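Local coordinates for hemoglobin-like protein (Methylacidiphilum infernorum, PDB 4NK2) that binds heme b as a group II truncated haemoglobin and, judging by its family, probably binds oxygen, at residues 139-144 / 156-161. Sequence-based numbering, arbitrary orientation.
Sequences ACYKHA and EEFWQW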
ATOM      1  N   ALA A 139      -2.571  -2.747  19.785  1.00 31.51           N
ATOM      2  CA  ALA A 139      -2.975  -3.523  20.962  1.00 35.20           C
ATOM      3  C   ALA A 139      -1.825  -3.617  21.943  1.00 34.48           C
ATOM      4  O   ALA A 139      -2.029  -3.638  23.164  1.00 31.12           O
ATOM      5  CB  ALA A 139      -3.444  -4.905  20.565  1.00 34.47           C
ATOM      6  N   CYS A 140      -0.609  -3.697  21.411  1.00 29.30           N
ATOM      7  CA  CYS A 140       0.571  -3.669  22.258  1.00 28.71           C
ATOM      8  C   CYS A 140       0.681  -2.342  22.998  1.00 27.70           C
ATOM      9  O   CYS A 140       1.208  -2.293  24.111  1.00 27.84           O
ATOM     10  CB  CYS A 140       1.841  -3.891  21.435  1.00 31.59           C
ATOM     11  SG  CYS A 140       2.035  -5.603  20.880  1.00 32.49           S
ATOM     12  N   TYR A 141       0.232  -1.259  22.368  1.00 29.99           N
ATOM     13  CA  TYR A 141       0.334   0.052  23.005  1.00 29.26           C
ATOM     14  C   TYR A 141      -0.747   0.209  24.066  1.00 29.50           C
ATOM     15  O   TYR A 141      -0.497   0.766  25.149  1.00 31.01           O
ATOM     16  CB  TYR A 141       0.227   1.166  21.969  1.00 25.42           C
ATOM     17  CG  TYR A 141       1.354   2.160  22.049  1.00 31.72           C
ATOM     18  CD1 TYR A 141       2.068   2.512  20.914  1.00 27.35           C
ATOM     19  CD2 TYR A 141       1.687   2.768  23.254  1.00 27.45           C
ATOM     20  CE1 TYR A 141       3.094   3.432  20.966  1.00 29.44           C
ATOM     21  CE2 TYR A 141       2.721   3.692  23.317  1.00 29.53           C
ATOM     22  CZ  TYR A 141       3.420   4.014  22.165  1.00 33.13           C
ATOM     23  OH  TYR A 141       4.456   4.931  22.205  1.00 29.97           O
ATOM     24  N   LYS A 142      -1.948  -0.277  23.763  1.00 30.93           N
ATOM     25  CA  LYS A 142      -3.038  -0.271  24.752  1.00 26.93           C
ATOM     26  C   LYS A 142      -2.572  -0.943  26.038  1.00 30.37           C
ATOM     27  O   LYS A 142      -2.727  -0.394  27.145  1.00 28.22           O
ATOM     28  CB  LYS A 142      -4.270  -0.994  24.190  1.00 26.57           C
ATOM     29  CG  LYS A 142      -5.494  -0.957  25.135  1.00 35.08           C
ATOM     30  CD  LYS A 142      -6.647  -1.825  24.608  1.00 37.24           C
ATOM     31  CE  LYS A 142      -6.347  -3.300  24.747  1.00 41.01           C
ATOM     32  NZ  LYS A 142      -7.512  -4.157  24.361  1.00 44.14           N
ATOM     33  N   HIS A 143      -1.990  -2.130  25.915  1.00 27.94           N
ATOM     34  CA  HIS A 143      -1.456  -2.808  27.105  1.00 32.63           C
ATOM     35  C   HIS A 143      -0.332  -2.048  27.802  1.00 35.63           C
ATOM     36  O   HIS A 143      -0.325  -1.952  29.040  1.00 31.73           O
ATOM     37  CB  HIS A 143      -1.039  -4.243  26.784  1.00 33.18           C
ATOM     38  CG  HIS A 143      -2.205  -5.161  26.615  1.00 42.46           C
ATOM     39  ND1 HIS A 143      -2.775  -5.422  25.389  1.00 42.64           N
ATOM     40  CD2 HIS A 143      -2.947  -5.835  27.528  1.00 38.16           C
ATOM     41  CE1 HIS A 143      -3.799  -6.244  25.547  1.00 42.95           C
ATOM     42  NE2 HIS A 143      -3.924  -6.507  26.837  1.00 48.63           N
ATOM     43  N   ALA A 144       0.620  -1.512  27.033  1.00 29.98           N
ATOM     44  CA  ALA A 144       1.687  -0.712  27.649  1.00 32.45           C
ATOM     45  C   ALA A 144       1.111   0.448  28.465  1.00 30.38           C
ATOM     46  O   ALA A 144       1.553   0.709  29.585  1.00 28.19           O
ATOM     47  CB  ALA A 144       2.679  -0.192  26.593  1.00 26.10           C
ATOM     48  N   GLU A 156      -6.597   9.558  26.906  1.00 32.27           N
ATOM     49  CA  GLU A 156      -7.385   9.606  25.672  1.00 33.05           C
ATOM     50  C   GLU A 156      -6.670  10.431  24.610  1.00 34.05           C
ATOM     51  O   GLU A 156      -6.625  10.042  23.453  1.00 32.15           O
ATOM     52  CB  GLU A 156      -8.801  10.148  25.907  1.00 36.67           C
ATOM     53  CG  GLU A 156      -9.633  10.233  24.619  1.00 35.95           C
ATOM     54  CD  GLU A 156     -11.109  10.536  24.872  1.00 47.47           C
ATOM     55  OE1 GLU A 156     -11.437  11.098  25.941  1.00 39.75           O
ATOM     56  OE2 GLU A 156     -11.949  10.202  24.002  1.00 47.08           O
ATOM     57  N   GLU A 157      -6.111  11.567  25.016  1.00 32.13           N
ATOM     58  CA  GLU A 157      -5.335  12.420  24.126  1.00 35.37           C
ATOM     59  C   GLU A 157      -4.204  11.634  23.433  1.00 35.71           C
ATOM     60  O   GLU A 157      -4.016  11.721  22.206  1.00 32.15           O
ATOM     61  CB  GLU A 157      -4.754  13.575  24.946  1.00 36.08           C
ATOM     62  CG  GLU A 157      -4.262  14.748  24.131  1.00 44.83           C
ATOM     63  CD  GLU A 157      -3.982  15.970  24.985  1.00 47.76           C
ATOM     64  OE1 GLU A 157      -3.212  16.842  24.532  1.00 51.38           O
ATOM     65  OE2 GLU A 157      -4.539  16.070  26.101  1.00 49.81           O
ATOM     66  N   PHE A 158      -3.444  10.879  24.223  1.00 29.08           N
ATOM     67  CA  PHE A 158      -2.367  10.056  23.677  1.00 26.54           C
ATOM     68  C   PHE A 158      -2.909   8.983  22.729  1.00 32.31           C
ATOM     69  O   PHE A 158      -2.383   8.781  21.623  1.00 27.22           O
ATOM     70  CB  PHE A 158      -1.563   9.403  24.807  1.00 29.70           C
ATOM     71  CG  PHE A 158      -0.305   8.716  24.327  1.00 33.99           C
ATOM     72  CD1 PHE A 158      -0.311   7.361  24.012  1.00 30.79           C
ATOM     73  CD2 PHE A 158       0.868   9.436  24.143  1.00 35.25           C
ATOM     74  CE1 PHE A 158       0.846   6.730  23.544  1.00 27.51           C
ATOM     75  CE2 PHE A 158       2.033   8.809  23.672  1.00 29.78           C
ATOM     76  CZ  PHE A 158       2.016   7.457  23.381  1.00 28.38           C
ATOM     77  N   TRP A 159      -3.944   8.273  23.166  1.00 29.29           N
ATOM     78  CA  TRP A 159      -4.503   7.194  22.357  1.00 28.53           C
ATOM     79  C   TRP A 159      -5.002   7.691  21.002  1.00 30.86           C
ATOM     80  O   TRP A 159      -4.723   7.081  19.965  1.00 30.97           O
ATOM     81  CB  TRP A 159      -5.656   6.474  23.077  1.00 28.75           C
ATOM     82  CG  TRP A 159      -6.230   5.399  22.192  1.00 28.73           C
ATOM     83  CD1 TRP A 159      -7.371   5.462  21.426  1.00 28.22           C
ATOM     84  CD2 TRP A 159      -5.644   4.119  21.934  1.00 30.28           C
ATOM     85  NE1 TRP A 159      -7.534   4.281  20.726  1.00 30.04           N
ATOM     86  CE2 TRP A 159      -6.482   3.447  21.013  1.00 29.98           C
ATOM     87  CE3 TRP A 159      -4.488   3.476  22.393  1.00 29.72           C
ATOM     88  CZ2 TRP A 159      -6.204   2.160  20.554  1.00 25.87           C
ATOM     89  CZ3 TRP A 159      -4.215   2.198  21.937  1.00 30.51           C
ATOM     90  CH2 TRP A 159      -5.076   1.550  21.034  1.00 28.74           C
ATOM     91  N   GLN A 160      -5.762   8.769  20.992  1.00 26.55           N
ATOM     92  CA  GLN A 160      -6.330   9.232  19.748  1.00 31.31           C
ATOM     93  C   GLN A 160      -5.237   9.693  18.793  0.87 32.54           C
ATOM     94  O   GLN A 160      -5.381   9.609  17.597  1.00 31.90           O
ATOM     95  CB  GLN A 160      -7.379  10.312  19.986  1.00 33.60           C
ATOM     96  CG  GLN A 160      -6.818  11.675  20.214  0.74 35.65           C
ATOM     97  OE1 GLN A 160      -8.989  12.312  21.021  1.00 43.57           O
ATOM     98  NE2 GLN A 160      -7.481  13.944  20.691  1.00 40.36           N
ATOM     99  N   TRP A 161      -4.125  10.144  19.345  1.00 28.42           N
ATOM    100  CA  TRP A 161      -2.969  10.475  18.508  1.00 31.16           C
ATOM    101  C   TRP A 161      -2.412   9.241  17.803  1.00 32.88           C
ATOM    102  O   TRP A 161      -2.319   9.210  16.573  1.00 30.84           O
ATOM    103  CB  TRP A 161      -1.865  11.157  19.320  1.00 30.22           C
ATOM    104  CG  TRP A 161      -0.590  11.353  18.523  1.00 30.73           C
ATOM    105  CD1 TRP A 161      -0.480  11.886  17.264  1.00 32.75           C
ATOM    106  CD2 TRP A 161       0.746  11.024  18.937  1.00 29.32           C
ATOM    107  NE1 TRP A 161       0.849  11.904  16.874  1.00 28.54           N
ATOM    108  CE2 TRP A 161       1.615  11.377  17.882  1.00 30.45           C
ATOM    109  CE3 TRP A 161       1.287  10.464  20.101  1.00 27.89           C
ATOM    110  CZ2 TRP A 161       2.999  11.189  17.956  1.00 32.91           C
ATOM    111  CZ3 TRP A 161       2.653  10.276  20.176  1.00 29.99           C
ATOM    112  CH2 TRP A 161       3.500  10.643  19.105  1.00 33.38           C
TER
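The backbones of 139-144 and 156-161, where Y141 and K142 meet F158 and W159, come closest at K142 and W159, with CA atoms 8.0 Å apart, short segments of helices 131-147 and 155-165 in the truncated globin fold. That spacing leaves room for aromatic side chains in between, and three occupy it: Y141 and F158 as a pair, W159 beside them against K142. F158, its CG anti to the backbone N (chi1 -171°), directs its ring edge at the face of Y141 in an offset edge-to-face pair: the centroids lie 5.5 Å apart and the planes meet at 60°. The closest approach is Y141 CE2 to F158 CE1, 3.6 Å, while Y141 CZ lies in the plane of the F158 ring, at its edge. H70 stacks on the Y141 ring and W137, a heme-binding residue, meets it edge-to-face; L66 and V101 touch both Y141 and F158, tying the pair to helices 53-75 and 87-104. An alanine in place of Y141 would take away the face met by F158 and is likely to leave the phenylalanine ring less restrained and H70 and W137 without their aromatic partner. W161, on the same helix as F158, touches the heme, and the Y141 side chain lies about 6 Å from it, nearest atoms, so the interface borders the heme pocket. W159 NE1 is hydrogen-bonded to V182 O. The end of the K142 chain leads away and makes a cation-pi contact with F190; at its base, W159 CZ3 sits 3.8 Å from K142 N and 3.9 Å from K142 CB.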